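Local atomic coordinates of tryptophan decarboxylase 1 (Oryza sativa subsp. japonica, PDB entry 6KHO), a protein that catalyses the pyridoxal 5'-phosphate-dependent decarboxylation of L-tryptophan to tryptamine, and of 5-hydroxy-L-tryptophan to serotonin, in rice. Residues F101-S106 / Y472-V477; A410-F415 / V429-A434. One frame throughout, in Å; residues are numbered along the deposited sequence.

Contact 1: F101-S106 / Y472-V477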
loop_
_atom_site.group_PDB
_atom_site.type_symbol
_atom_site.label_atom_id
_atom_site.label_comp_id
_atom_site.label_asym_id
_atom_site.label_seq_id
_atom_site.Cartn_x
_atom_site.Cartn_y
_atom_site.Cartn_z
ATOM N N PHE A 101 9.033 -23.142 -5.298
ATOM C CA PHE A 101 7.903 -23.722 -6.026
ATOM C C PHE A 101 6.563 -23.498 -5.331
ATOM O O PHE A 101 5.580 -24.152 -5.691
ATOM C CB PHE A 101 8.100 -25.233 -6.233
ATOM C CG PHE A 101 9.397 -25.607 -6.902
ATOM C CD1 PHE A 101 9.651 -25.250 -8.218
ATOM C CD2 PHE A 101 10.352 -26.341 -6.223
ATOM C CE1 PHE A 101 10.842 -25.602 -8.836
ATOM C CE2 PHE A 101 11.545 -26.701 -6.843
ATOM C CZ PHE A 101 11.784 -26.335 -8.150
ATOM N N ALA A 102 6.497 -22.609 -4.344
ATOM C CA ALA A 102 5.332 -22.447 -3.490
ATOM C C ALA A 102 4.446 -21.276 -3.936
ATOM O O ALA A 102 4.866 -20.391 -4.690
ATOM C CB ALA A 102 5.780 -22.247 -2.041
ATOM N N PHE A 103 3.199 -21.292 -3.452
ATOM C CA PHE A 103 2.230 -20.195 -3.622
ATOM C C PHE A 103 2.127 -19.862 -5.112
ATOM O O PHE A 103 1.849 -20.763 -5.915
ATOM C CB PHE A 103 2.654 -19.057 -2.701
ATOM C CG PHE A 103 2.954 -19.516 -1.295
ATOM C CD1 PHE A 103 1.974 -20.143 -0.540
ATOM C CD2 PHE A 103 4.214 -19.355 -0.741
ATOM C CE1 PHE A 103 2.243 -20.592 0.745
ATOM C CE2 PHE A 103 4.491 -19.799 0.548
ATOM C CZ PHE A 103 3.504 -20.416 1.290
ATOM N N PHE A 104 2.307 -18.606 -5.519
ATOM C CA PHE A 104 2.616 -18.281 -6.904
ATOM C C PHE A 104 3.906 -17.467 -6.924
ATOM O O PHE A 104 4.174 -16.719 -5.985
ATOM C CB PHE A 104 1.494 -17.487 -7.586
ATOM C CG PHE A 104 0.198 -18.242 -7.699
ATOM C CD1 PHE A 104 0.112 -19.403 -8.463
ATOM C CD2 PHE A 104 -0.933 -17.794 -7.037
ATOM C CE1 PHE A 104 -1.087 -20.088 -8.569
ATOM C CE2 PHE A 104 -2.140 -18.488 -7.136
ATOM C CZ PHE A 104 -2.206 -19.637 -7.895
ATOM N N PRO A 105 4.744 -17.620 -7.944
ATOM C CA PRO A 105 6.012 -16.881 -7.954
ATOM C C PRO A 105 5.777 -15.378 -7.999
ATOM O O PRO A 105 4.757 -14.898 -8.499
ATOM C CB PRO A 105 6.709 -17.384 -9.224
ATOM C CG PRO A 105 5.650 -17.953 -10.050
ATOM C CD PRO A 105 4.608 -18.498 -9.114
ATOM N N SER A 106 6.717 -14.630 -7.427
ATOM C CA SER A 106 6.717 -13.174 -7.541
ATOM C C SER A 106 7.673 -12.843 -8.683
ATOM O O SER A 106 8.855 -12.576 -8.460
ATOM C CB SER A 106 7.120 -12.518 -6.224
ATOM O OG SER A 106 8.354 -13.037 -5.737
ATOM N N TYR A 472 11.302 -25.617 -2.311
ATOM C CA TYR A 472 10.299 -25.182 -1.350
ATOM C C TYR A 472 8.953 -25.542 -1.954
ATOM O O TYR A 472 8.553 -24.969 -2.973
ATOM C CB TYR A 472 10.381 -23.695 -1.058
ATOM C CG TYR A 472 9.356 -23.200 -0.062
ATOM C CD1 TYR A 472 8.692 -24.082 0.799
ATOM C CD2 TYR A 472 9.037 -21.850 0.012
ATOM C CE1 TYR A 472 7.750 -23.619 1.710
ATOM C CE2 TYR A 472 8.107 -21.383 0.915
ATOM C CZ TYR A 472 7.464 -22.267 1.760
ATOM O OH TYR A 472 6.544 -21.790 2.657
ATOM N N VAL A 473 8.282 -26.509 -1.341
ATOM C CA VAL A 473 6.984 -26.994 -1.778
ATOM C C VAL A 473 6.015 -26.787 -0.626
ATOM O O VAL A 473 6.363 -27.024 0.537
ATOM C CB VAL A 473 7.055 -28.480 -2.190
ATOM C CG1 VAL A 473 5.682 -29.017 -2.531
ATOM C CG2 VAL A 473 7.993 -28.645 -3.364
ATOM N N ALA A 474 4.819 -26.305 -0.936
ATOM C CA ALA A 474 3.782 -26.195 0.075
ATOM C C ALA A 474 2.528 -26.887 -0.442
ATOM O O ALA A 474 2.426 -27.248 -1.618
ATOM C CB ALA A 474 3.513 -24.736 0.458
ATOM N N HIS A 475 1.573 -27.097 0.449
ATOM C CA HIS A 475 0.489 -28.015 0.153
ATOM C C HIS A 475 -0.845 -27.289 0.138
ATOM O O HIS A 475 -0.954 -26.107 0.475
ATOM C CB HIS A 475 0.438 -29.161 1.176
ATOM C CG HIS A 475 -0.199 -28.777 2.473
ATOM N ND1 HIS A 475 0.482 -28.109 3.467
ATOM C CD2 HIS A 475 -1.462 -28.952 2.935
ATOM C CE1 HIS A 475 -0.329 -27.892 4.487
ATOM N NE2 HIS A 475 -1.515 -28.396 4.191
ATOM N N THR A 476 -1.871 -28.045 -0.237
ATOM C CA THR A 476 -3.245 -27.579 -0.195
ATOM C C THR A 476 -4.133 -28.800 0.012
ATOM O O THR A 476 -3.657 -29.938 0.031
ATOM C CB THR A 476 -3.603 -26.807 -1.473
ATOM O OG1 THR A 476 -4.854 -26.134 -1.300
ATOM C CG2 THR A 476 -3.677 -27.738 -2.662
ATOM N N VAL A 477 -5.431 -28.552 0.171
ATOM C CA VAL A 477 -6.427 -29.600 0.383
ATOM C C VAL A 477 -7.447 -29.513 -0.744
ATOM O O VAL A 477 -8.132 -28.491 -0.883
ATOM C CB VAL A 477 -7.122 -29.467 1.748
ATOM C CG1 VAL A 477 -8.246 -30.494 1.864
ATOM C CG2 VAL A 477 -6.120 -29.620 2.891
HETATM O O HOH W 1 4.224 -25.659 -3.494
#
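Ala102 sets its methyl group on the ring of Tyr472, joining the loop that carries the serotonin-binding Phe104 to the residues leading into strand 474-478, outermost in this chain's four-stranded antiparallel sheet of the group II decarboxylase. The methyl is the bump and the tyrosine face the shallow floor: CB of Ala102 stands 3.9 Å from the centroid of the Tyr472 ring, a CH-pi contact only 15° off the normal and shifted toward the CD2-CE2 side of the rim. With CG of Tyr472 anti to the backbone N, the ring is carried off the chain on the side of Ala102. The same methyl touches CB of Ala474 at 4.2 Å, so it rests in a corner made by one flat ring and one small side chain. Phe103 closes that corner farther out. Its ring lies obliquely beside the phenol end of Tyr472, with CE2 of Phe103 3.6 Å from OH of Tyr472 and the two planes 81° apart, and its CE1 also approaches the methyl of Ala474. Beyond these two segments, Phe127 of the second subunit meets Phe103 edge-to-face, which places this part of the contact at the dimer interface, and Phe100 packs against the Tyr472 ring.

At the other end the chains are tied through the backbone. Phe101 N donates to Tyr472 O at 3.0 Å, in the plane of the carbonyl but somewhat bent at the hydrogen (140°), while the Phe101 ring brushes Val473 and stacks on Phe486 of the neighbouring strand. A water bridges the two backbones: it accepts a hydrogen bond from Ala474 N at 2.7 Å and lies 3.0 Å from Phe101 O, to which it can donate.

Contact 2: A410-F415 / V429-A434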
loop_
_atom_site.group_PDB
_atom_site.type_symbol
_atom_site.label_atom_id
_atom_site.label_comp_id
_atom_site.label_asym_id
_atom_site.label_seq_id
_atom_site.Cartn_x
_atom_site.Cartn_y
_atom_site.Cartn_z
ATOM N N ALA A 410 4.665 -23.994 -20.626
ATOM C CA ALA A 410 5.285 -25.154 -21.256
ATOM C C ALA A 410 6.175 -25.911 -20.274
ATOM O O ALA A 410 6.201 -27.146 -20.289
ATOM C CB ALA A 410 6.067 -24.718 -22.494
ATOM N N MET A 411 6.902 -25.197 -19.405
ATOM C CA MET A 411 7.621 -25.868 -18.320
ATOM C C MET A 411 6.660 -26.615 -17.404
ATOM O O MET A 411 6.936 -27.749 -16.998
ATOM C CB MET A 411 8.446 -24.869 -17.501
ATOM C CG MET A 411 9.656 -24.268 -18.222
ATOM S SD MET A 411 10.894 -23.596 -17.072
ATOM C CE MET A 411 9.985 -22.262 -16.292
ATOM N N ALA A 412 5.532 -25.990 -17.049
ATOM C CA ALA A 412 4.534 -26.675 -16.226
ATOM C C ALA A 412 3.997 -27.921 -16.924
ATOM O O ALA A 412 3.724 -28.934 -16.271
ATOM C CB ALA A 412 3.384 -25.727 -15.880
ATOM N N LYS A 413 3.832 -27.863 -18.247
ATOM C CA LYS A 413 3.354 -29.035 -18.973
ATOM C C LYS A 413 4.391 -30.150 -18.957
ATOM O O LYS A 413 4.028 -31.328 -18.875
ATOM C CB LYS A 413 2.985 -28.663 -20.409
ATOM C CG LYS A 413 1.934 -29.578 -21.019
ATOM C CD LYS A 413 1.855 -29.434 -22.531
ATOM C CE LYS A 413 1.000 -30.545 -23.144
ATOM N NZ LYS A 413 1.543 -31.903 -22.838
ATOM N N VAL A 414 5.680 -29.800 -19.022
ATOM C CA VAL A 414 6.737 -30.793 -18.862
ATOM C C VAL A 414 6.595 -31.505 -17.521
ATOM O O VAL A 414 6.622 -32.740 -17.447
ATOM C CB VAL A 414 8.122 -30.132 -19.016
ATOM C CG1 VAL A 414 9.210 -30.998 -18.412
ATOM C CG2 VAL A 414 8.427 -29.859 -20.490
ATOM N N PHE A 415 6.409 -30.738 -16.441
ATOM C CA PHE A 415 6.301 -31.341 -15.115
ATOM C C PHE A 415 5.040 -32.193 -14.983
ATOM O O PHE A 415 5.069 -33.254 -14.345
ATOM C CB PHE A 415 6.314 -30.256 -14.041
ATOM C CG PHE A 415 6.264 -30.789 -12.634
ATOM C CD1 PHE A 415 7.429 -31.110 -11.965
ATOM C CD2 PHE A 415 5.055 -30.943 -11.973
ATOM C CE1 PHE A 415 7.396 -31.580 -10.670
ATOM C CE2 PHE A 415 5.010 -31.420 -10.672
ATOM C CZ PHE A 415 6.181 -31.740 -10.021
ATOM N N VAL A 429 -6.060 -32.292 -10.432
ATOM C CA VAL A 429 -7.021 -31.550 -11.248
ATOM C C VAL A 429 -6.365 -31.233 -12.586
ATOM O O VAL A 429 -5.136 -31.301 -12.718
ATOM C CB VAL A 429 -7.499 -30.252 -10.551
ATOM C CG1 VAL A 429 -8.209 -30.553 -9.234
ATOM C CG2 VAL A 429 -6.317 -29.271 -10.352
ATOM N N PRO A 430 -7.159 -30.888 -13.602
ATOM C CA PRO A 430 -6.558 -30.434 -14.864
ATOM C C PRO A 430 -5.750 -29.165 -14.639
ATOM O O PRO A 430 -6.098 -28.327 -13.805
ATOM C CB PRO A 430 -7.769 -30.175 -15.770
ATOM C CG PRO A 430 -8.900 -30.933 -15.145
ATOM C CD PRO A 430 -8.630 -30.958 -13.676
ATOM N N ARG A 431 -4.648 -29.040 -15.378
ATOM C CA ARG A 431 -3.767 -27.878 -15.277
ATOM C C ARG A 431 -4.213 -26.826 -16.289
ATOM O O ARG A 431 -4.192 -27.077 -17.497
ATOM C CB ARG A 431 -2.307 -28.282 -15.517
ATOM C CG ARG A 431 -1.301 -27.112 -15.565
ATOM C CD ARG A 431 -0.063 -27.458 -16.399
ATOM N NE ARG A 431 -0.443 -27.912 -17.733
ATOM C CZ ARG A 431 -0.863 -27.110 -18.709
ATOM N NH1 ARG A 431 -0.942 -25.798 -18.512
ATOM N NH2 ARG A 431 -1.212 -27.619 -19.884
ATOM N N ASN A 432 -4.626 -25.653 -15.796
ATOM C CA ASN A 432 -5.031 -24.560 -16.678
ATOM C C ASN A 432 -3.892 -23.600 -17.003
ATOM O O ASN A 432 -3.860 -23.037 -18.106
ATOM C CB ASN A 432 -6.180 -23.767 -16.048
ATOM C CG ASN A 432 -7.465 -24.565 -15.977
ATOM O OD1 ASN A 432 -7.868 -25.175 -16.959
ATOM N ND2 ASN A 432 -8.103 -24.575 -14.805
ATOM N N PHE A 433 -2.965 -23.392 -16.071
ATOM C CA PHE A 433 -1.933 -22.376 -16.249
ATOM C C PHE A 433 -0.561 -22.958 -15.939
ATOM O O PHE A 433 -0.159 -23.934 -16.576
ATOM C CB PHE A 433 -2.282 -21.157 -15.391
ATOM C CG PHE A 433 -3.679 -20.631 -15.667
ATOM C CD1 PHE A 433 -3.955 -19.954 -16.849
ATOM C CD2 PHE A 433 -4.717 -20.862 -14.777
ATOM C CE1 PHE A 433 -5.238 -19.491 -17.120
ATOM C CE2 PHE A 433 -6.004 -20.402 -15.035
ATOM C CZ PHE A 433 -6.267 -19.716 -16.211
ATOM N N ALA A 434 0.176 -22.387 -14.980
ATOM C CA ALA A 434 1.528 -22.861 -14.692
ATOM C C ALA A 434 1.628 -23.532 -13.326
ATOM O O ALA A 434 2.734 -23.684 -12.793
ATOM C CB ALA A 434 2.541 -21.719 -14.804
#
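The guanidinium of Arg431 turns one face to the backbone N of Lys413 on helix 386-420, while at its edge, in plane, lies the carbonyl of Phe433 from its own loop. NH1 of Arg431 donates to Phe433 O at 2.8 Å, onto a lone pair, and the oxygen sits only 6° out of the guanidinium plane. This bond, together with the salt bridge from NE to Glu416 one helical turn on from Ala412, holds the flat group against rotation. The bend that brings NE round lies at chi3 (54°), after an extended start to the side chain. Lys413 crosses Arg431 at about a right angle and offers it aliphatic carbon, with CG 3.9 Å from NH2 of Arg431. Its ammonium is paired with Asp417, and NZ of Lys413 remains 5.9 Å from NH2 of Arg431; the repulsion of the two like charges is probably offset by their partners Asp417 and Glu416.

The contact joins the long helix to the connection between antiparallel strands 425-427 and 435-440. An alanine in place of Arg431 would probably leave Glu416 without its positive mate and Phe433 O without this donor, and open a gap beside the Ala412 methyl.

That methyl is the helix's main point of apolar contact here. It presses into the loop at Ala434, with CB of Ala412 3.6 Å from CA of Ala434, and its flank meets CD of Arg431 at 3.9 Å. Ala434 N is in turn hydrogen-bonded to OH of Tyr301, a residue of the cofactor pocket.

In the fold
Both contacts involve the four-stranded antiparallel sheet, but at different places: contact 1 meets its outermost strand 474-478, contact 2 the loop leading into strand 435-440. Both are largely buried, though contact 2 has a rim at the exposed Lys413 and contact 1 reaches the second subunit. Contact 1 relies on aromatic rings, methyl groups, a backbone bond and a water; contact 2 sets two charged side chains beside a small alanine pair. Their centres are 14 Å apart and they do not touch, yet Phe486 stacks with both Phe101 and Phe415, and Tyr301 meets both Phe104 and Ala434, linking each contact to the cofactor pocket.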